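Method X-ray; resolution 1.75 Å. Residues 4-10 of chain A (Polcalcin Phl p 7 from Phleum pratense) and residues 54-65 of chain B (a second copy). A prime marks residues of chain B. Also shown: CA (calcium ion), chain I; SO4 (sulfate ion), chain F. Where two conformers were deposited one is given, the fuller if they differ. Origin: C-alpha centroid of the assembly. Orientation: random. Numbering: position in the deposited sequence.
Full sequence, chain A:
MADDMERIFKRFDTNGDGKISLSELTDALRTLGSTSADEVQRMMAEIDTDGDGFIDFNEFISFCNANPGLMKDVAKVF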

# COMPACT_ATOMS: atom_id res chain seq x y z
N ASP A 4 -4.30 6.52 -14.15
CA ASP A 4 -4.56 5.49 -13.16
C ASP A 4 -5.03 6.06 -11.82
O ASP A 4 -5.70 5.38 -11.05
N MET A 5 -4.69 7.32 -11.54
CA MET A 5 -5.11 7.95 -10.29
C MET A 5 -6.62 8.06 -10.25
O MET A 5 -7.26 7.58 -9.31
N GLU A 6 -7.19 8.70 -11.26
CA GLU A 6 -8.63 8.89 -11.33
C GLU A 6 -9.30 7.52 -11.44
O GLU A 6 -10.34 7.28 -10.83
N ARG A 7 -8.68 6.63 -12.21
CA ARG A 7 -9.21 5.29 -12.41
C ARG A 7 -9.30 4.51 -11.10
O ARG A 7 -10.32 3.89 -10.81
N ILE A 8 -8.21 4.54 -10.33
CA ILE A 8 -8.15 3.84 -9.05
C ILE A 8 -9.14 4.45 -8.05
O ILE A 8 -9.82 3.73 -7.32
N PHE A 9 -9.20 5.78 -8.02
CA PHE A 9 -10.11 6.46 -7.10
C PHE A 9 -11.55 6.04 -7.40
O PHE A 9 -12.31 5.70 -6.49
N LYS A 10 -11.91 6.07 -8.67
CA LYS A 10 -13.26 5.71 -9.10
C LYS A 10 -13.60 4.26 -8.78
O LYS A 10 -14.71 3.95 -8.36
N PHE B 54 -13.88 11.17 5.27
CA PHE B 54 -13.81 10.55 3.95
C PHE B 54 -12.55 11.02 3.24
O PHE B 54 -11.92 11.99 3.64
N ILE B 55 -12.19 10.32 2.17
CA ILE B 55 -11.03 10.72 1.38
C ILE B 55 -11.57 11.31 0.08
O ILE B 55 -12.14 10.59 -0.73
N ASP B 56 -11.43 12.62 -0.12
CA ASP B 56 -11.91 13.16 -1.39
C ASP B 56 -10.77 13.13 -2.40
O ASP B 56 -9.65 12.75 -2.07
N PHE B 57 -11.05 13.52 -3.64
CA PHE B 57 -10.04 13.46 -4.68
C PHE B 57 -8.84 14.36 -4.39
O PHE B 57 -7.71 13.99 -4.69
N ASN B 58 -9.07 15.54 -3.81
CA ASN B 58 -7.95 16.43 -3.49
C ASN B 58 -7.00 15.72 -2.54
O ASN B 58 -5.78 15.74 -2.72
N GLU B 59 -7.56 15.10 -1.51
CA GLU B 59 -6.75 14.40 -0.52
C GLU B 59 -6.04 13.20 -1.13
O GLU B 59 -4.90 12.92 -0.78
N PHE B 60 -6.71 12.51 -2.05
CA PHE B 60 -6.09 11.36 -2.70
C PHE B 60 -4.90 11.81 -3.55
O PHE B 60 -3.83 11.20 -3.50
N ILE B 61 -5.08 12.89 -4.30
CA ILE B 61 -4.00 13.43 -5.13
C ILE B 61 -2.82 13.86 -4.27
O ILE B 61 -1.66 13.55 -4.59
N SER B 62 -3.11 14.57 -3.19
CA SER B 62 -2.06 15.04 -2.28
C SER B 62 -1.26 13.86 -1.74
O SER B 62 -0.03 13.90 -1.69
N PHE B 63 -1.96 12.81 -1.33
CA PHE B 63 -1.32 11.62 -0.80
C PHE B 63 -0.44 10.97 -1.87
O PHE B 63 0.68 10.55 -1.60
N CYS B 64 -0.96 10.90 -3.09
CA CYS B 64 -0.21 10.32 -4.19
C CYS B 64 1.05 11.14 -4.48
O CYS B 64 2.11 10.57 -4.72
N ASN B 65 0.93 12.46 -4.45
CA ASN B 65 2.09 13.31 -4.71
C ASN B 65 3.18 13.11 -3.65
O ASN B 65 4.36 13.19 -3.95

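The contact between these two helices, which run at 127° to each other with axes no nearer than 11.0 Å, is almost wholly apolar: no hydrogen bond crosses it, and large side chains fill the wide gap.

Aromatic packing lies at its heart. Phe9 (chi1 t) points toward the other chain and gives up the largest area, 102 Å². Phe57′, also t though its CA-to-CB bond runs sideways, turns its ring edge toward the face of Phe9, with CD1 3.7 Å from Phe9 CG and centroids 5.1 Å apart. Phe60′ (t) points toward the first helix and meets the same ring obliquely, its CG 3.8 Å from Phe9 CD1. A flat ring suits this place, since Phe9 can also slide beside backbone: its CE1 lies 3.6 Å from Ile55′ O, near the ring plane, where the positive aromatic edge favours a carbonyl oxygen.

Aliphatic and sulfur contacts extend the patch. Met5 (m, t, m) leaves its backbone sideways, but its long, flexible chain carries SD to 3.8 Å from Cys64′ CB; the small Cys64′ (m) points toward it. Ile8 (m, m) points toward the partner, placing CG2 4.3 Å from Phe60′ CZ before its end leads away.

The polar groups work within each chain. Arg7 NH1 bridges to Asp4 OD1 at 2.6 Å, clear of the contact. Asp56′ (p) caps its helix, OD1 accepting from Glu59′ N at 2.8 Å, while Asp56′ N returns a bond to Glu59′ OE1 at 2.9 Å. Glu59′ (m, t) also grips calcium with both carboxylate oxygens, OE1 at 2.4 Å and OE2 at 2.5 Å from CA; Phe54′ O and a water join it, with other ligands elsewhere in the structure. Asn58′ (m) points away, its ND2 donating to sulfate O4 at 3.0 Å.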

# COMPACT_ATOMS: atom_id res chain seq x y z
CB ASP A 4 -3.31 4.63 -12.95
CG ASP A 4 -3.61 3.33 -12.23
OD1 ASP A 4 -4.45 2.55 -12.74
OD2 ASP A 4 -3.01 3.08 -11.16
CB MET A 5 -4.52 9.36 -10.14
CG MET A 5 -3.08 9.41 -9.66
SD MET A 5 -2.72 10.95 -8.78
CE MET A 5 -2.77 12.14 -10.13
CB GLU A 6 -8.98 9.74 -12.56
CG GLU A 6 -10.39 10.32 -12.62
CD GLU A 6 -11.46 9.26 -12.76
OE1 GLU A 6 -11.24 8.28 -13.50
OE2 GLU A 6 -12.54 9.42 -12.15
CB ARG A 7 -8.34 4.51 -13.40
CG ARG A 7 -8.37 5.05 -14.82
CD ARG A 7 -7.38 4.32 -15.73
NE ARG A 7 -7.69 2.89 -15.89
CZ ARG A 7 -7.37 1.95 -15.01
NH1 ARG A 7 -6.73 2.26 -13.89
NH2 ARG A 7 -7.70 0.69 -15.24
CB ILE A 8 -6.73 3.90 -8.43
CG1 ILE A 8 -5.74 3.13 -9.32
CG2 ILE A 8 -6.74 3.32 -7.02
CD1 ILE A 8 -6.07 1.66 -9.47
CB PHE A 9 -9.98 7.98 -7.26
CG PHE A 9 -10.76 8.77 -6.24
CD1 PHE A 9 -10.24 8.99 -4.97
CD2 PHE A 9 -12.02 9.27 -6.55
CE1 PHE A 9 -10.97 9.70 -4.02
CE2 PHE A 9 -12.76 9.98 -5.61
CZ PHE A 9 -12.23 10.20 -4.34
CB LYS A 10 -13.39 5.95 -10.61
CG LYS A 10 -14.74 5.60 -11.18
CD LYS A 10 -14.81 6.00 -12.64
CE LYS A 10 -16.16 5.69 -13.24
NZ LYS A 10 -16.22 6.16 -14.65
CB PHE B 54 -15.01 10.96 3.07
CG PHE B 54 -16.35 10.63 3.66
CD1 PHE B 54 -16.90 11.43 4.66
CD2 PHE B 54 -17.07 9.53 3.21
CE1 PHE B 54 -18.15 11.13 5.21
CE2 PHE B 54 -18.32 9.22 3.75
CZ PHE B 54 -18.86 10.02 4.75
CB ILE B 55 -10.14 9.51 1.01
CG1 ILE B 55 -9.69 8.79 2.27
CG2 ILE B 55 -8.93 9.99 0.20
CD1 ILE B 55 -9.04 7.44 2.01
CB ASP B 56 -12.51 14.58 -1.25
CG ASP B 56 -11.53 15.61 -0.71
OD1 ASP B 56 -10.31 15.48 -0.92
OD2 ASP B 56 -12.00 16.58 -0.08
CB PHE B 57 -10.65 13.78 -6.04
CG PHE B 57 -9.83 13.31 -7.21
CD1 PHE B 57 -9.28 12.02 -7.23
CD2 PHE B 57 -9.62 14.14 -8.31
CE1 PHE B 57 -8.55 11.57 -8.33
CE2 PHE B 57 -8.89 13.70 -9.41
CZ PHE B 57 -8.35 12.41 -9.42
CB ASN B 58 -8.43 17.71 -2.81
CG ASN B 58 -9.15 18.65 -3.75
OD1 ASN B 58 -8.89 18.66 -4.95
ND2 ASN B 58 -10.05 19.46 -3.21
CB GLU B 59 -7.63 13.97 0.66
CG GLU B 59 -8.22 15.17 1.41
CD GLU B 59 -9.30 14.80 2.40
OE1 GLU B 59 -10.04 13.83 2.14
OE2 GLU B 59 -9.43 15.48 3.43
CB PHE B 60 -7.10 10.63 -3.60
CG PHE B 60 -6.55 9.37 -4.22
CD1 PHE B 60 -6.10 8.33 -3.42
CD2 PHE B 60 -6.45 9.25 -5.60
CE1 PHE B 60 -5.56 7.17 -3.99
CE2 PHE B 60 -5.92 8.10 -6.17
CZ PHE B 60 -5.48 7.06 -5.37
CB ILE B 61 -4.49 14.64 -5.95
CG1 ILE B 61 -5.51 14.17 -7.00
CG2 ILE B 61 -3.31 15.34 -6.62
CD1 ILE B 61 -6.19 15.31 -7.74
CB SER B 62 -2.67 15.83 -1.12
OG SER B 62 -3.35 16.98 -1.59
CB PHE B 63 -2.37 10.63 -0.31
CG PHE B 63 -1.80 9.52 0.52
CD1 PHE B 63 -1.42 9.74 1.84
CD2 PHE B 63 -1.61 8.26 -0.03
CE1 PHE B 63 -0.86 8.71 2.60
CE2 PHE B 63 -1.05 7.22 0.72
CZ PHE B 63 -0.67 7.46 2.04
CB CYS B 64 -1.07 10.23 -5.46
SG CYS B 64 -2.33 8.93 -5.40
CB ASN B 65 1.70 14.79 -4.77
CG ASN B 65 0.90 15.15 -6.00
OD1 ASN B 65 1.00 14.49 -7.04
ND2 ASN B 65 0.10 16.21 -5.91
CA CA I . -11.57 14.29 3.88
S SO4 F . -10.13 19.66 0.55
O1 SO4 F . -9.89 21.00 -0.02
O2 SO4 F . -10.95 19.78 1.77
O3 SO4 F . -8.83 19.03 0.88
O4 SO4 F . -10.83 18.81 -0.43
O HOH W 1 -12.96 15.07 2.16